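Local coordinates for beta-mannosidase (Hypocrea lixii, PDB 4UOJ), which probably hydrolyses terminal, non-reducing beta-D-mannose residues from beta-mannosides, as a member of glycoside hydrolase family 2, at residues L229-D234 with L340-R345; Q322-T327 with V346-I351. All coordinates share one frame; numbering follows the deposited sequence.

Contact 1: residues L229-D234 with L340-R345; sequences LNTDID and LVSQRR. With NAG (2-acetamido-2-deoxy-beta-D-glucopyranose), chain S.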
ATOM      1  N   LEU A 229     -17.403  14.110 -16.372  1.00 58.00           N
ATOM      2  CA  LEU A 229     -17.459  13.733 -14.964  1.00 55.17           C
ATOM      3  C   LEU A 229     -16.452  12.641 -14.661  1.00 54.15           C
ATOM      4  O   LEU A 229     -15.663  12.748 -13.726  1.00 53.53           O
ATOM      5  CB  LEU A 229     -18.858  13.220 -14.591  1.00 55.76           C
ATOM      6  CG  LEU A 229     -19.964  14.220 -14.289  1.00 59.47           C
ATOM      7  CD1 LEU A 229     -21.281  13.487 -14.168  1.00 60.59           C
ATOM      8  CD2 LEU A 229     -19.688  14.980 -12.994  1.00 61.66           C
ATOM      9  N   ASN A 230     -16.522  11.561 -15.430  1.00 51.83           N
ATOM     10  CA  ASN A 230     -15.711  10.360 -15.218  1.00 50.62           C
ATOM     11  C   ASN A 230     -15.559   9.613 -16.540  1.00 52.40           C
ATOM     12  O   ASN A 230     -16.451   9.661 -17.387  1.00 53.76           O
ATOM     13  CB  ASN A 230     -16.374   9.459 -14.157  1.00 48.71           C
ATOM     14  CG  ASN A 230     -15.462   8.422 -13.556  1.00 51.85           C
ATOM     15  OD1 ASN A 230     -14.244   8.461 -13.711  1.00 49.06           O
ATOM     16  ND2 ASN A 230     -16.047   7.476 -12.846  1.00 45.97           N
ATOM     17  N   THR A 231     -14.419   8.981 -16.746  1.00 49.58           N
ATOM     18  CA  THR A 231     -14.186   8.219 -17.939  1.00 49.77           C
ATOM     19  C   THR A 231     -13.672   6.838 -17.606  1.00 49.33           C
ATOM     20  O   THR A 231     -12.742   6.698 -16.882  1.00 49.89           O
ATOM     21  CB  THR A 231     -13.203   8.937 -18.842  1.00 52.06           C
ATOM     22  OG1 THR A 231     -13.779  10.166 -19.256  1.00 52.74           O
ATOM     23  CG2 THR A 231     -12.946   8.125 -20.054  1.00 53.33           C
ATOM     24  N   ASP A 232     -14.282   5.819 -18.155  1.00 46.94           N
ATOM     25  CA  ASP A 232     -13.848   4.448 -17.950  1.00 44.63           C
ATOM     26  C   ASP A 232     -13.242   3.909 -19.218  1.00 46.52           C
ATOM     27  O   ASP A 232     -13.930   3.747 -20.172  1.00 49.22           O
ATOM     28  CB  ASP A 232     -15.052   3.599 -17.577  1.00 44.95           C
ATOM     29  CG  ASP A 232     -14.694   2.178 -17.239  1.00 48.81           C
ATOM     30  OD1 ASP A 232     -13.720   1.645 -17.753  1.00 47.48           O
ATOM     31  OD2 ASP A 232     -15.425   1.563 -16.469  1.00 52.62           O
ATOM     32  N   ILE A 233     -11.962   3.596 -19.214  1.00 44.77           N
ATOM     33  CA  ILE A 233     -11.318   3.018 -20.369  1.00 46.16           C
ATOM     34  C   ILE A 233     -11.049   1.594 -19.983  1.00 47.76           C
ATOM     35  O   ILE A 233     -10.525   1.359 -18.942  1.00 47.11           O
ATOM     36  CB  ILE A 233     -10.005   3.728 -20.725  1.00 48.72           C
ATOM     37  CG1 ILE A 233     -10.228   5.217 -20.964  1.00 49.92           C
ATOM     38  CG2 ILE A 233      -9.359   3.101 -21.937  1.00 48.99           C
ATOM     39  CD1 ILE A 233     -11.126   5.549 -22.118  1.00 52.29           C
ATOM     40  N   ASP A 234     -11.460   0.650 -20.804  1.00 46.53           N
ATOM     41  CA  ASP A 234     -11.225  -0.760 -20.530  1.00 46.83           C
ATOM     42  C   ASP A 234     -10.482  -1.350 -21.714  1.00 49.97           C
ATOM     43  O   ASP A 234     -11.039  -1.467 -22.805  1.00 51.85           O
ATOM     44  CB  ASP A 234     -12.543  -1.517 -20.228  1.00 47.92           C
ATOM     45  CG  ASP A 234     -12.354  -2.906 -19.624  1.00 49.76           C
ATOM     46  OD1 ASP A 234     -11.306  -3.140 -18.985  1.00 49.76           O
ATOM     47  OD2 ASP A 234     -13.268  -3.749 -19.757  1.00 52.64           O
ATOM     48  N   LEU A 340     -17.683  16.849 -26.452  1.00 69.73           N
ATOM     49  CA  LEU A 340     -17.101  16.225 -25.281  1.00 65.19           C
ATOM     50  C   LEU A 340     -15.769  15.634 -25.641  1.00 65.55           C
ATOM     51  O   LEU A 340     -15.651  14.902 -26.593  1.00 65.74           O
ATOM     52  CB  LEU A 340     -18.010  15.134 -24.749  1.00 65.79           C
ATOM     53  CG  LEU A 340     -17.672  14.443 -23.430  1.00 65.44           C
ATOM     54  CD1 LEU A 340     -17.502  15.442 -22.290  1.00 65.76           C
ATOM     55  CD2 LEU A 340     -18.731  13.427 -23.107  1.00 62.23           C
ATOM     56  N   VAL A 341     -14.760  15.942 -24.854  1.00 62.66           N
ATOM     57  CA  VAL A 341     -13.402  15.435 -25.066  1.00 61.39           C
ATOM     58  C   VAL A 341     -12.840  14.953 -23.725  1.00 61.05           C
ATOM     59  O   VAL A 341     -12.833  15.702 -22.750  1.00 60.90           O
ATOM     60  CB  VAL A 341     -12.489  16.502 -25.732  1.00 64.47           C
ATOM     61  CG1 VAL A 341     -11.081  15.967 -25.956  1.00 64.58           C
ATOM     62  CG2 VAL A 341     -13.075  17.002 -27.055  1.00 66.04           C
ATOM     63  N   SER A 342     -12.390  13.697 -23.669  1.00 60.48           N
ATOM     64  CA  SER A 342     -11.766  13.132 -22.456  1.00 59.08           C
ATOM     65  C   SER A 342     -10.428  12.461 -22.758  1.00 61.03           C
ATOM     66  O   SER A 342     -10.310  11.713 -23.732  1.00 60.82           O
ATOM     67  CB  SER A 342     -12.694  12.144 -21.757  1.00 58.87           C
ATOM     68  OG  SER A 342     -12.130  11.742 -20.519  1.00 58.97           O
ATOM     69  N   GLN A 343      -9.446  12.702 -21.903  1.00 58.10           N
ATOM     70  CA  GLN A 343      -8.133  12.111 -22.057  1.00 57.88           C
ATOM     71  C   GLN A 343      -7.666  11.299 -20.849  1.00 57.26           C
ATOM     72  O   GLN A 343      -7.808  11.697 -19.725  1.00 54.16           O
ATOM     73  CB  GLN A 343      -7.103  13.181 -22.342  1.00 60.05           C
ATOM     74  CG  GLN A 343      -5.876  12.594 -22.973  1.00 75.99           C
ATOM     75  CD  GLN A 343      -4.600  12.976 -22.275  1.00 90.76           C
ATOM     76  OE1 GLN A 343      -4.022  14.024 -22.568  1.00 90.54           O
ATOM     77  NE2 GLN A 343      -4.130  12.112 -21.368  1.00 88.77           N
ATOM     78  N   ARG A 344      -7.063  10.164 -21.126  1.00 54.90           N
ATOM     79  CA  ARG A 344      -6.504   9.280 -20.097  1.00 53.16           C
ATOM     80  C   ARG A 344      -5.204   8.672 -20.599  1.00 54.53           C
ATOM     81  O   ARG A 344      -5.034   8.479 -21.789  1.00 56.91           O
ATOM     82  CB  ARG A 344      -7.478   8.155 -19.700  1.00 50.81           C
ATOM     83  CG  ARG A 344      -8.745   8.594 -18.966  1.00 52.96           C
ATOM     84  CD  ARG A 344      -8.478   9.186 -17.597  1.00 53.87           C
ATOM     85  NE  ARG A 344      -9.716   9.555 -16.884  1.00 55.09           N
ATOM     86  CZ  ARG A 344     -10.333  10.728 -17.000  1.00 57.34           C
ATOM     87  NH1 ARG A 344      -9.863  11.643 -17.827  1.00 51.47           N
ATOM     88  NH2 ARG A 344     -11.433  10.984 -16.309  1.00 52.39           N
ATOM     89  N   ARG A 345      -4.287   8.375 -19.678  1.00 50.39           N
ATOM     90  CA  ARG A 345      -3.057   7.664 -19.978  1.00 49.20           C
ATOM     91  C   ARG A 345      -3.307   6.184 -19.601  1.00 50.57           C
ATOM     92  O   ARG A 345      -3.715   5.861 -18.478  1.00 48.04           O
ATOM     93  CB  ARG A 345      -1.866   8.271 -19.229  1.00 49.35           C
ATOM     94  CG  ARG A 345      -0.522   7.738 -19.720  1.00 51.97           C
ATOM     95  CD  ARG A 345       0.656   8.463 -19.114  1.00 53.22           C
ATOM     96  NE  ARG A 345       0.759   8.200 -17.692  1.00 57.00           N
ATOM     97  CZ  ARG A 345       1.705   8.689 -16.908  1.00 59.14           C
ATOM     98  NH1 ARG A 345       2.651   9.463 -17.415  1.00 51.14           N
ATOM     99  NH2 ARG A 345       1.717   8.387 -15.620  1.00 52.87           N
TER
HETATM  100  C1  NAG S1005      -0.073  12.358 -21.976  0.50 26.40           C
HETATM  101  C2  NAG S1005       0.768  13.611 -22.170  0.50 25.14           C
HETATM  102  C3  NAG S1005       1.365  14.053 -20.845  0.50 25.10           C
HETATM  103  C4  NAG S1005       0.288  14.150 -19.769  0.50 24.85           C
HETATM  104  C5  NAG S1005      -0.522  12.866 -19.690  0.50 25.21           C
HETATM  105  C6  NAG S1005      -1.652  13.017 -18.664  0.50 24.81           C
HETATM  106  C7  NAG S1005       1.670  13.515 -24.416  0.50 27.31           C
HETATM  107  C8  NAG S1005       2.866  13.239 -25.284  0.50 26.45           C
HETATM  108  N2  NAG S1005       1.854  13.336 -23.098  0.50 25.68           N
HETATM  109  O3  NAG S1005       1.995  15.333 -21.050  0.50 25.47           O
HETATM  110  O4  NAG S1005       0.911  14.399 -18.501  0.50 25.70           O
HETATM  111  O5  NAG S1005      -1.080  12.599 -20.982  0.50 26.19           O
HETATM  112  O6  NAG S1005      -2.382  11.783 -18.608  0.50 26.33           O
HETATM  113  O7  NAG S1005       0.579  13.869 -24.897  0.50 26.13           O
HETATM  114  O   HOH W   1     -12.344  10.504 -13.388  1.00 45.24           O
HETATM  115  O   HOH W   2     -10.907   8.356 -14.536  1.00 35.33           O
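Thr231 and Ser342 face each other across two strands that lie in different layers: the short axes pass 8.2 Å apart with 54° between their chain directions, too far and too steeply inclined for backbone pairing, so side chains make the contact. The central link is a hydrogen bond between hydroxyls, Thr231 OG1 to Ser342 OG at 2.6 Å, in which either may be the donor. Thr231 sets its OG1 beside its backbone N (chi1 -64°), aiming it at the other strand; serine, with one carbon before its oxygen, brings OG to meet it, and the pair satisfies two buried polar groups together.

Arg344 covers most of the remaining ground. Its chain turns about the CB-CG bond (chi2 -66°) and then runs extended, which brings one face of the guanidinium over Thr231, whose CB sits 3.6 Å above that plane, toward the rim. The bend also returns NH1 to the backbone, where it gives a hydrogen bond of 2.8 Å to Gln343 O, nearly in the guanidinium plane but above the carbonyl's. At another edge NE donates to a water 2.9 Å away. A second water donates to Asn230 OD1 at 2.8 Å and is weakly held by Arg344 NH2, while Asn230 ND2 bonds to Tyr470 O. Closer to the backbone the arginine is aliphatic: its CG packs 4.2 Å from Ile233 CG1. On the far side of its strand, Gln343 NE2 donates to the ring oxygen O5 of the N-acetylglucosamine at 3.1 Å.

This is the interface between the two sheets of an immunoglobulin-like beta sandwich. Strand 227-237 pairs with 252-261, where Leu229 and Asn230 both face Asp259 in a classic beta bulge; strand 340-346 pairs with 324-331; and helix 458-475 packs against Asn230.

Contact 2: residues Q322-T327 with V346-I351; sequences QLYNIT and VGFRTI. With NAG (2-acetamido-2-deoxy-beta-D-glucopyranose), chain S.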
ATOM      1  N   GLN A 322       5.473   0.827 -20.931  1.00 49.87           N
ATOM      2  CA  GLN A 322       4.911   1.466 -22.097  1.00 50.07           C
ATOM      3  C   GLN A 322       3.491   1.957 -21.816  1.00 51.50           C
ATOM      4  O   GLN A 322       2.609   1.183 -21.449  1.00 48.59           O
ATOM      5  CB  GLN A 322       4.951   0.523 -23.319  1.00 51.76           C
ATOM      6  CG  GLN A 322       4.448   1.150 -24.627  1.00 54.80           C
ATOM      7  CD  GLN A 322       5.330   2.256 -25.171  1.00 58.62           C
ATOM      8  OE1 GLN A 322       4.917   3.408 -25.269  1.00 55.44           O
ATOM      9  NE2 GLN A 322       6.549   1.914 -25.555  1.00 56.12           N
ATOM     10  N   LEU A 323       3.311   3.266 -21.997  1.00 51.33           N
ATOM     11  CA  LEU A 323       2.036   3.927 -21.797  1.00 52.37           C
ATOM     12  C   LEU A 323       1.626   4.674 -23.056  1.00 54.07           C
ATOM     13  O   LEU A 323       2.458   4.966 -23.910  1.00 54.76           O
ATOM     14  CB  LEU A 323       2.053   4.851 -20.549  1.00 50.91           C
ATOM     15  CG  LEU A 323       2.191   4.150 -19.178  1.00 49.88           C
ATOM     16  CD1 LEU A 323       2.542   5.152 -18.101  1.00 49.08           C
ATOM     17  CD2 LEU A 323       0.952   3.364 -18.790  1.00 49.21           C
ATOM     18  N   TYR A 324       0.320   4.923 -23.179  1.00 54.01           N
ATOM     19  CA  TYR A 324      -0.271   5.603 -24.328  1.00 54.52           C
ATOM     20  C   TYR A 324      -1.281   6.615 -23.848  1.00 54.87           C
ATOM     21  O   TYR A 324      -1.945   6.393 -22.846  1.00 53.72           O
ATOM     22  CB  TYR A 324      -0.953   4.602 -25.276  1.00 54.21           C
ATOM     23  CG  TYR A 324      -0.007   3.694 -26.031  1.00 54.96           C
ATOM     24  CD1 TYR A 324       0.492   4.054 -27.281  1.00 57.05           C
ATOM     25  CD2 TYR A 324       0.367   2.459 -25.513  1.00 53.66           C
ATOM     26  CE1 TYR A 324       1.358   3.218 -27.978  1.00 57.60           C
ATOM     27  CE2 TYR A 324       1.222   1.609 -26.208  1.00 53.99           C
ATOM     28  CZ  TYR A 324       1.720   1.992 -27.437  1.00 57.86           C
ATOM     29  OH  TYR A 324       2.562   1.152 -28.123  1.00 58.17           O
ATOM     30  N   ASN A 325      -1.384   7.725 -24.571  1.00 56.49           N
ATOM     31  CA  ASN A 325      -2.373   8.758 -24.280  1.00 57.04           C
ATOM     32  C   ASN A 325      -3.555   8.617 -25.218  1.00 60.24           C
ATOM     33  O   ASN A 325      -3.428   8.825 -26.422  1.00 64.92           O
ATOM     34  CB  ASN A 325      -1.764  10.160 -24.399  1.00 59.23           C
ATOM     35  CG  ASN A 325      -1.076  10.612 -23.123  1.00 72.30           C
ATOM     36  OD1 ASN A 325      -0.668   9.805 -22.297  1.00 75.97           O
ATOM     37  ND2 ASN A 325      -0.937  11.910 -22.967  1.00 69.68           N
ATOM     38  N   ILE A 326      -4.711   8.282 -24.661  1.00 57.99           N
ATOM     39  CA  ILE A 326      -5.945   8.114 -25.440  1.00 58.28           C
ATOM     40  C   ILE A 326      -6.853   9.327 -25.254  1.00 59.99           C
ATOM     41  O   ILE A 326      -7.158   9.708 -24.128  1.00 59.59           O
ATOM     42  CB  ILE A 326      -6.669   6.760 -25.181  1.00 59.17           C
ATOM     43  CG1 ILE A 326      -7.958   6.646 -26.024  1.00 61.43           C
ATOM     44  CG2 ILE A 326      -6.955   6.542 -23.693  1.00 59.16           C
ATOM     45  CD1 ILE A 326      -8.618   5.278 -26.081  1.00 63.37           C
ATOM     46  N   THR A 327      -7.258   9.937 -26.368  1.00 59.74           N
ATOM     47  CA  THR A 327      -8.147  11.087 -26.352  1.00 59.69           C
ATOM     48  C   THR A 327      -9.408  10.669 -27.076  1.00 62.79           C
ATOM     49  O   THR A 327      -9.354  10.344 -28.258  1.00 66.34           O
ATOM     50  CB  THR A 327      -7.455  12.336 -26.938  1.00 62.29           C
ATOM     51  OG1 THR A 327      -6.208  12.537 -26.266  1.00 62.69           O
ATOM     52  CG2 THR A 327      -8.305  13.600 -26.792  1.00 59.90           C
ATOM     53  N   VAL A 346      -3.120   5.311 -20.587  1.00 50.35           N
ATOM     54  CA  VAL A 346      -3.404   3.878 -20.489  1.00 50.10           C
ATOM     55  C   VAL A 346      -2.207   3.012 -20.869  1.00 50.62           C
ATOM     56  O   VAL A 346      -1.246   3.483 -21.465  1.00 51.61           O
ATOM     57  CB  VAL A 346      -4.616   3.493 -21.391  1.00 53.85           C
ATOM     58  CG1 VAL A 346      -5.890   4.163 -20.911  1.00 53.82           C
ATOM     59  CG2 VAL A 346      -4.365   3.850 -22.863  1.00 56.87           C
ATOM     60  N   GLY A 347      -2.325   1.730 -20.563  1.00 48.67           N
ATOM     61  CA  GLY A 347      -1.338   0.723 -20.896  1.00 48.39           C
ATOM     62  C   GLY A 347      -1.991  -0.490 -21.513  1.00 50.14           C
ATOM     63  O   GLY A 347      -3.128  -0.820 -21.188  1.00 50.28           O
ATOM     64  N   PHE A 348      -1.275  -1.159 -22.415  1.00 48.55           N
ATOM     65  CA  PHE A 348      -1.766  -2.388 -23.042  1.00 48.34           C
ATOM     66  C   PHE A 348      -1.091  -3.542 -22.321  1.00 46.99           C
ATOM     67  O   PHE A 348       0.103  -3.776 -22.488  1.00 47.11           O
ATOM     68  CB  PHE A 348      -1.483  -2.407 -24.552  1.00 50.08           C
ATOM     69  CG  PHE A 348      -2.375  -1.489 -25.353  1.00 51.92           C
ATOM     70  CD1 PHE A 348      -2.070  -0.127 -25.490  1.00 51.32           C
ATOM     71  CD2 PHE A 348      -3.500  -1.995 -26.008  1.00 53.54           C
ATOM     72  CE1 PHE A 348      -2.889   0.709 -26.230  1.00 53.84           C
ATOM     73  CE2 PHE A 348      -4.316  -1.154 -26.765  1.00 55.57           C
ATOM     74  CZ  PHE A 348      -4.014   0.191 -26.870  1.00 55.36           C
ATOM     75  N   ARG A 349      -1.856  -4.200 -21.456  1.00 44.72           N
ATOM     76  CA  ARG A 349      -1.384  -5.327 -20.647  1.00 44.94           C
ATOM     77  C   ARG A 349      -2.522  -6.155 -20.088  1.00 45.30           C
ATOM     78  O   ARG A 349      -3.623  -5.644 -19.884  1.00 45.20           O
ATOM     79  CB  ARG A 349      -0.481  -4.834 -19.466  1.00 45.07           C
ATOM     80  CG  ARG A 349      -1.148  -3.879 -18.454  1.00 46.43           C
ATOM     81  CD  ARG A 349      -1.700  -4.650 -17.261  1.00 48.27           C
ATOM     82  NE  ARG A 349      -2.494  -3.822 -16.354  1.00 47.68           N
ATOM     83  CZ  ARG A 349      -3.795  -3.622 -16.465  1.00 51.93           C
ATOM     84  NH1 ARG A 349      -4.476  -4.158 -17.463  1.00 50.36           N
ATOM     85  NH2 ARG A 349      -4.427  -2.882 -15.580  1.00 48.80           N
ATOM     86  N   THR A 350      -2.225  -7.403 -19.750  1.00 43.63           N
ATOM     87  CA  THR A 350      -3.174  -8.226 -19.033  1.00 44.04           C
ATOM     88  C   THR A 350      -2.623  -8.530 -17.641  1.00 44.99           C
ATOM     89  O   THR A 350      -1.448  -8.849 -17.482  1.00 44.48           O
ATOM     90  CB  THR A 350      -3.582  -9.501 -19.794  1.00 46.85           C
ATOM     91  OG1 THR A 350      -2.517 -10.455 -19.823  1.00 46.12           O
ATOM     92  CG2 THR A 350      -4.113  -9.203 -21.166  1.00 45.30           C
ATOM     93  N   ILE A 351      -3.476  -8.398 -16.630  1.00 42.53           N
ATOM     94  CA  ILE A 351      -3.120  -8.716 -15.260  1.00 40.80           C
ATOM     95  C   ILE A 351      -4.184  -9.645 -14.711  1.00 42.77           C
ATOM     96  O   ILE A 351      -5.374  -9.316 -14.694  1.00 42.59           O
ATOM     97  CB  ILE A 351      -2.812  -7.454 -14.382  1.00 42.15           C
ATOM     98  CG1 ILE A 351      -2.275  -7.849 -12.986  1.00 40.84           C
ATOM     99  CG2 ILE A 351      -4.003  -6.484 -14.294  1.00 42.87           C
ATOM    100  CD1 ILE A 351      -0.875  -8.438 -12.951  1.00 41.57           C
TER
HETATM  101  C1  NAG S1005      -0.073  12.358 -21.976  0.50 26.40           C
HETATM  102  C2  NAG S1005       0.768  13.611 -22.170  0.50 25.14           C
HETATM  103  C3  NAG S1005       1.365  14.053 -20.845  0.50 25.10           C
HETATM  104  C4  NAG S1005       0.288  14.150 -19.769  0.50 24.85           C
HETATM  105  C5  NAG S1005      -0.522  12.866 -19.690  0.50 25.21           C
HETATM  106  C6  NAG S1005      -1.652  13.017 -18.664  0.50 24.81           C
HETATM  107  C7  NAG S1005       1.670  13.515 -24.416  0.50 27.31           C
HETATM  108  C8  NAG S1005       2.866  13.239 -25.284  0.50 26.45           C
HETATM  109  N2  NAG S1005       1.854  13.336 -23.098  0.50 25.68           N
HETATM  110  O3  NAG S1005       1.995  15.333 -21.050  0.50 25.47           O
HETATM  111  O4  NAG S1005       0.911  14.399 -18.501  0.50 25.70           O
HETATM  112  O5  NAG S1005      -1.080  12.599 -20.982  0.50 26.19           O
HETATM  113  O6  NAG S1005      -2.382  11.783 -18.608  0.50 26.33           O
HETATM  114  O7  NAG S1005       0.579  13.869 -24.897  0.50 26.13           O
HETATM  115  O   HOH W   3       1.029  -0.303 -23.370  1.00 35.37           O
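Ile326 and Val346 form the apolar centre, with Ile326 CG2 lying 3.8 Å from Val346 CG1 as the two branched side chains meet at a slant. Both are beta-branched and buried, well suited to a strand facing the core. Beside them Phe348 turns an edge toward the face of Tyr324 in an offset T-shaped pair: the planes stand at 89°, the centroids are 5.4 Å apart, and Phe348 CD1 reaches to 3.6 Å from Tyr324 CD2. Tyr324 keeps CG beside its backbone N (chi1 -70°), which sets the ring against Phe348. The phenol end goes further, its OH bonding to Lys311 N.

The backbone beneath holds this packing in register. Tyr324 and Val346 are an antiparallel hydrogen-bonded pair, with Tyr324 N to Val346 O at 2.7 Å and Val346 N to Tyr324 O at 2.8 Å, the latter almost straight (171°). Beyond it Gly347, lacking a side chain, lets Leu323 CD2 approach the main chain. Direct pairing then gives way to a water that accepts from Phe348 N at 2.6 Å and donates to Gln322 O.

At the polar edge Asn325, whose CB points away from 346-351, carries N-acetylglucosamine covalently on ND2; Asn325-Ile326-Thr327 is the N-X-T glycosylation sequon. Strand 324-331 lies between 269-276 and 340-346, while Val346 and Phe348 pack on Ile235 of strand 227-237 in the facing sheet.

How the contacts relate
From the N terminus the segments come in the order 229-234, 322-327, 340-345 and 346-351, so the two contacts cross rather than nest. Contact 1 closes a loop of 105 residues containing much of the sandwich, joining its two sheets face to face. Contact 2 closes a short loop of 18 residues within one sheet, where strands 324-331 and 340-346 are consecutive neighbours. Because 346-351 directly follows 340-345, the contacts share a continuous run of chain, and a probable hydrogen bond from Ile326 N to Arg344 O (2.9 Å) ties them. Both reach the same sugar, and the chain then leads on to strand 351-354, which pairs with 374-377 at the start of the following mixed sheet.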